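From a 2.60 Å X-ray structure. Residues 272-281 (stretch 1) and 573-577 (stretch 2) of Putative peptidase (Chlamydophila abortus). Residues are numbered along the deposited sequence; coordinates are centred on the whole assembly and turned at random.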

ATOM      1  N   TYR A 272      -7.005 -12.728  -9.889  1.00 42.36           N
ATOM      2  CA  TYR A 272      -6.480 -14.067 -10.106  1.00 49.11           C
ATOM      3  C   TYR A 272      -5.086 -14.255  -9.526  1.00 52.05           C
ATOM      4  O   TYR A 272      -4.811 -15.249  -8.852  1.00 56.18           O
ATOM      5  CB  TYR A 272      -6.482 -14.392 -11.604  1.00 47.47           C
ATOM      6  CG  TYR A 272      -6.208 -15.840 -11.914  1.00 49.07           C
ATOM      7  CD1 TYR A 272      -7.160 -16.834 -11.640  1.00 48.34           C
ATOM      8  CD2 TYR A 272      -4.989 -16.225 -12.465  1.00 45.85           C
ATOM      9  CE1 TYR A 272      -6.898 -18.171 -11.920  1.00 47.64           C
ATOM     10  CE2 TYR A 272      -4.725 -17.547 -12.767  1.00 48.21           C
ATOM     11  CZ  TYR A 272      -5.671 -18.522 -12.494  1.00 50.54           C
ATOM     12  OH  TYR A 272      -5.366 -19.837 -12.814  1.00 47.61           O
ATOM     13  N   HIS A 273      -4.206 -13.308  -9.810  1.00 57.42           N
ATOM     14  CA  HIS A 273      -2.846 -13.377  -9.335  1.00 59.50           C
ATOM     15  C   HIS A 273      -2.821 -13.804  -7.864  1.00 56.77           C
ATOM     16  O   HIS A 273      -2.145 -14.758  -7.484  1.00 58.26           O
ATOM     17  CB  HIS A 273      -2.159 -12.016  -9.531  1.00 69.02           C
ATOM     18  CG  HIS A 273      -0.744 -11.974  -9.030  1.00 82.17           C
ATOM     19  ND1 HIS A 273       0.186 -12.955  -9.330  1.00 84.87           N
ATOM     20  CD2 HIS A 273      -0.099 -11.068  -8.253  1.00 82.94           C
ATOM     21  CE1 HIS A 273       1.337 -12.660  -8.749  1.00 84.22           C
ATOM     22  NE2 HIS A 273       1.193 -11.519  -8.094  1.00 86.36           N
ATOM     23  N   ASN A 274      -3.575 -13.097  -7.040  1.00 56.47           N
ATOM     24  CA  ASN A 274      -3.623 -13.369  -5.612  1.00 55.24           C
ATOM     25  C   ASN A 274      -4.639 -14.427  -5.243  1.00 53.26           C
ATOM     26  O   ASN A 274      -4.875 -14.682  -4.060  1.00 46.23           O
ATOM     27  CB  ASN A 274      -3.982 -12.098  -4.871  1.00 57.22           C
ATOM     28  CG  ASN A 274      -2.795 -11.223  -4.635  1.00 59.99           C
ATOM     29  OD1 ASN A 274      -2.917  -9.996  -4.614  1.00 64.43           O
ATOM     30  ND2 ASN A 274      -1.625 -11.843  -4.435  1.00 60.78           N
ATOM     31  N   ASN A 275      -5.260 -15.018  -6.258  1.00 51.34           N
ATOM     32  CA  ASN A 275      -6.251 -16.046  -6.036  1.00 47.74           C
ATOM     33  C   ASN A 275      -7.411 -15.611  -5.132  1.00 50.89           C
ATOM     34  O   ASN A 275      -7.794 -16.333  -4.213  1.00 49.96           O
ATOM     35  CB  ASN A 275      -5.595 -17.258  -5.419  1.00 47.19           C
ATOM     36  CG  ASN A 275      -6.467 -18.461  -5.519  1.00 53.44           C
ATOM     37  OD1 ASN A 275      -7.421 -18.460  -6.294  1.00 57.91           O
ATOM     38  ND2 ASN A 275      -6.171 -19.494  -4.738  1.00 51.64           N
ATOM     39  N   ILE A 276      -7.980 -14.441  -5.389  1.00 46.54           N
ATOM     40  CA  ILE A 276      -9.083 -13.967  -4.579  1.00 46.38           C
ATOM     41  C   ILE A 276     -10.428 -14.268  -5.254  1.00 51.37           C
ATOM     42  O   ILE A 276     -10.622 -13.971  -6.433  1.00 53.22           O
ATOM     43  CB  ILE A 276      -8.957 -12.469  -4.352  1.00 48.43           C
ATOM     44  CG1 ILE A 276      -7.503 -12.119  -3.987  1.00 44.80           C
ATOM     45  CG2 ILE A 276      -9.998 -11.972  -3.319  1.00 46.33           C
ATOM     46  CD1 ILE A 276      -7.232 -12.105  -2.544  1.00 42.73           C
ATOM     47  N   PRO A 277     -11.356 -14.898  -4.514  1.00 50.34           N
ATOM     48  CA  PRO A 277     -12.674 -15.158  -5.086  1.00 49.97           C
ATOM     49  C   PRO A 277     -13.408 -13.836  -5.251  1.00 48.68           C
ATOM     50  O   PRO A 277     -13.328 -12.980  -4.371  1.00 44.63           O
ATOM     51  CB  PRO A 277     -13.373 -16.026  -4.010  1.00 43.29           C
ATOM     52  CG  PRO A 277     -12.304 -16.445  -3.080  1.00 37.34           C
ATOM     53  CD  PRO A 277     -11.240 -15.397  -3.135  1.00 42.78           C
ATOM     54  N   THR A 278     -14.125 -13.673  -6.357  1.00 52.33           N
ATOM     55  CA  THR A 278     -14.816 -12.413  -6.603  1.00 53.56           C
ATOM     56  C   THR A 278     -15.773 -12.135  -5.457  1.00 53.74           C
ATOM     57  O   THR A 278     -16.107 -10.977  -5.163  1.00 57.66           O
ATOM     58  CB  THR A 278     -15.617 -12.416  -7.915  1.00 52.99           C
ATOM     59  OG1 THR A 278     -16.858 -13.090  -7.705  1.00 54.58           O
ATOM     60  CG2 THR A 278     -14.845 -13.091  -9.044  1.00 49.85           C
ATOM     61  N   THR A 279     -16.206 -13.189  -4.783  1.00 47.24           N
ATOM     62  CA  THR A 279     -17.215 -12.970  -3.764  1.00 51.61           C
ATOM     63  C   THR A 279     -16.657 -12.160  -2.606  1.00 47.62           C
ATOM     64  O   THR A 279     -17.383 -11.463  -1.912  1.00 48.45           O
ATOM     65  CB  THR A 279     -17.832 -14.279  -3.267  1.00 55.89           C
ATOM     66  OG1 THR A 279     -16.836 -15.047  -2.578  1.00 59.80           O
ATOM     67  CG2 THR A 279     -18.376 -15.079  -4.452  1.00 58.64           C
ATOM     68  N   VAL A 280     -15.356 -12.230  -2.397  1.00 46.78           N
ATOM     69  CA  VAL A 280     -14.788 -11.490  -1.291  1.00 46.12           C
ATOM     70  C   VAL A 280     -14.894 -10.003  -1.621  1.00 49.13           C
ATOM     71  O   VAL A 280     -15.295  -9.178  -0.784  1.00 50.66           O
ATOM     72  CB  VAL A 280     -13.333 -11.895  -1.044  1.00 43.25           C
ATOM     73  CG1 VAL A 280     -12.715 -11.021   0.014  1.00 41.49           C
ATOM     74  CG2 VAL A 280     -13.260 -13.359  -0.655  1.00 36.29           C
ATOM     75  N   TYR A 281     -14.569  -9.671  -2.863  1.00 44.15           N
ATOM     76  CA  TYR A 281     -14.623  -8.290  -3.299  1.00 47.10           C
ATOM     77  C   TYR A 281     -16.082  -7.856  -3.204  1.00 45.24           C
ATOM     78  O   TYR A 281     -16.448  -6.887  -2.528  1.00 42.03           O
ATOM     79  CB  TYR A 281     -14.082  -8.197  -4.724  1.00 42.76           C
ATOM     80  CG  TYR A 281     -13.930  -6.807  -5.286  1.00 43.63           C
ATOM     81  CD1 TYR A 281     -12.676  -6.241  -5.459  1.00 41.29           C
ATOM     82  CD2 TYR A 281     -15.052  -6.072  -5.689  1.00 44.45           C
ATOM     83  CE1 TYR A 281     -12.534  -4.970  -6.009  1.00 43.64           C
ATOM     84  CE2 TYR A 281     -14.930  -4.801  -6.234  1.00 40.65           C
ATOM     85  CZ  TYR A 281     -13.668  -4.246  -6.402  1.00 45.89           C
ATOM     86  OH  TYR A 281     -13.546  -2.970  -6.956  1.00 42.66           O
ATOM     87  N   ASP A 573       2.131 -18.501   1.143  1.00 41.14           N
ATOM     88  CA  ASP A 573       0.923 -19.032   0.575  1.00 39.02           C
ATOM     89  C   ASP A 573       0.157 -17.845   0.012  1.00 42.12           C
ATOM     90  O   ASP A 573       0.580 -16.704   0.180  1.00 43.59           O
ATOM     91  CB  ASP A 573       0.128 -19.709   1.683  1.00 40.93           C
ATOM     92  CG  ASP A 573      -0.799 -20.810   1.177  1.00 50.60           C
ATOM     93  OD1 ASP A 573      -1.057 -20.933  -0.046  1.00 49.51           O
ATOM     94  OD2 ASP A 573      -1.289 -21.567   2.038  1.00 56.64           O
ATOM     95  N   PHE A 574      -0.961 -18.105  -0.653  1.00 40.13           N
ATOM     96  CA  PHE A 574      -1.874 -17.044  -1.056  1.00 38.50           C
ATOM     97  C   PHE A 574      -2.299 -16.236   0.149  1.00 37.70           C
ATOM     98  O   PHE A 574      -2.500 -16.785   1.230  1.00 45.76           O
ATOM     99  CB  PHE A 574      -3.089 -17.635  -1.770  1.00 37.12           C
ATOM    100  CG  PHE A 574      -2.735 -18.306  -3.068  1.00 41.40           C
ATOM    101  CD1 PHE A 574      -2.208 -17.558  -4.130  1.00 37.32           C
ATOM    102  CD2 PHE A 574      -2.855 -19.685  -3.214  1.00 37.61           C
ATOM    103  CE1 PHE A 574      -1.843 -18.170  -5.317  1.00 33.77           C
ATOM    104  CE2 PHE A 574      -2.495 -20.297  -4.416  1.00 34.53           C
ATOM    105  CZ  PHE A 574      -1.986 -19.545  -5.456  1.00 30.20           C
ATOM    106  N   PRO A 575      -2.437 -14.923  -0.028  1.00 38.65           N
ATOM    107  CA  PRO A 575      -2.716 -14.029   1.117  1.00 38.15           C
ATOM    108  C   PRO A 575      -3.942 -14.397   1.963  1.00 38.14           C
ATOM    109  O   PRO A 575      -3.889 -14.282   3.189  1.00 40.85           O
ATOM    110  CB  PRO A 575      -2.904 -12.652   0.471  1.00 35.51           C
ATOM    111  CG  PRO A 575      -3.070 -12.918  -1.040  1.00 34.13           C
ATOM    112  CD  PRO A 575      -2.340 -14.204  -1.315  1.00 33.83           C
ATOM    113  N   LEU A 576      -5.039 -14.826   1.342  1.00 41.38           N
ATOM    114  CA  LEU A 576      -6.206 -15.184   2.163  1.00 42.02           C
ATOM    115  C   LEU A 576      -5.934 -16.438   2.978  1.00 43.30           C
ATOM    116  O   LEU A 576      -6.389 -16.551   4.127  1.00 49.40           O
ATOM    117  CB  LEU A 576      -7.485 -15.351   1.341  1.00 40.49           C
ATOM    118  CG  LEU A 576      -7.991 -14.132   0.553  1.00 47.56           C
ATOM    119  CD1 LEU A 576      -9.266 -14.483  -0.179  1.00 42.82           C
ATOM    120  CD2 LEU A 576      -8.148 -12.842   1.399  1.00 39.02           C
ATOM    121  N   GLU A 577      -5.201 -17.378   2.386  1.00 42.12           N
ATOM    122  CA  GLU A 577      -4.800 -18.584   3.100  1.00 44.08           C
ATOM    123  C   GLU A 577      -3.911 -18.255   4.290  1.00 43.52           C
ATOM    124  O   GLU A 577      -4.134 -18.774   5.385  1.00 46.36           O
ATOM    125  CB  GLU A 577      -4.137 -19.590   2.170  1.00 44.60           C
ATOM    126  CG  GLU A 577      -5.141 -20.209   1.220  1.00 57.43           C
ATOM    127  CD  GLU A 577      -6.293 -20.865   1.991  1.00 68.32           C
ATOM    128  OE1 GLU A 577      -6.004 -21.645   2.937  1.00 65.58           O
ATOM    129  OE2 GLU A 577      -7.483 -20.583   1.672  1.00 73.39           O
TER

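No hydrogen bond joins the two stretches; their contact, 339 Å² summed over both sides, rests on apolar packing and one CH-pi interaction. Leu-576, Phe-574 and Pro-575 supply most of the second stretch's share, and all three direct CA-to-CB toward the first. Phe-574, Pro-575, Ile-276 and Val-280 are buried in the assembly, as apolar side chains favour, while Leu-576 stays partly exposed.

Leu-576 has the largest covered area, 76 Å². Its chi1 of -61° (m) and chi2 of -179° (t) carry the branched end among three apolar side chains. Leu-576 CG lies 3.8 Å from Ile-276 CD1, while Leu-576 CD1 lies 3.7 Å from Pro-277 CD and 4.2 Å from Val-280 CG2. Ile-276 sets off sideways, but its end comes nearer, with chi2 at -92° between wells; its CG1-CD1 arm brings CD1 to the leucine. Val-280, on the helix of the first stretch, points toward the second and completes this patch with a short, branched side chain.

Phe-574, covered over 65 Å², packs against the turn. Asn-275 CB sits 3.8 Å from the centroid of the Phe-574 ring and 18° off the ring normal, which places this methylene over one face; its closest ring atom is Phe-574 CD1, at 3.6 Å. A flat aromatic ring suits such a contact, and the asparagine takes part through its aliphatic carbon. The type I turn from Tyr-272 to Asn-275, with Asn-275 N bonded to Tyr-272 O at 2.6 Å, ends at the residue that meets the ring. Phe-574 itself occupies the N-cap position, and Phe-574 N donates to Asp-573 OD1 at 2.9 Å.

Between these two sites, Pro-575 opens the second helix, where its lack of an amide hydrogen costs little. Pro-575 CD approaches Asn-274 O at 3.8 Å, and Pro-575 CG lies 3.8 Å from Asn-274 ND2, both van der Waals contacts.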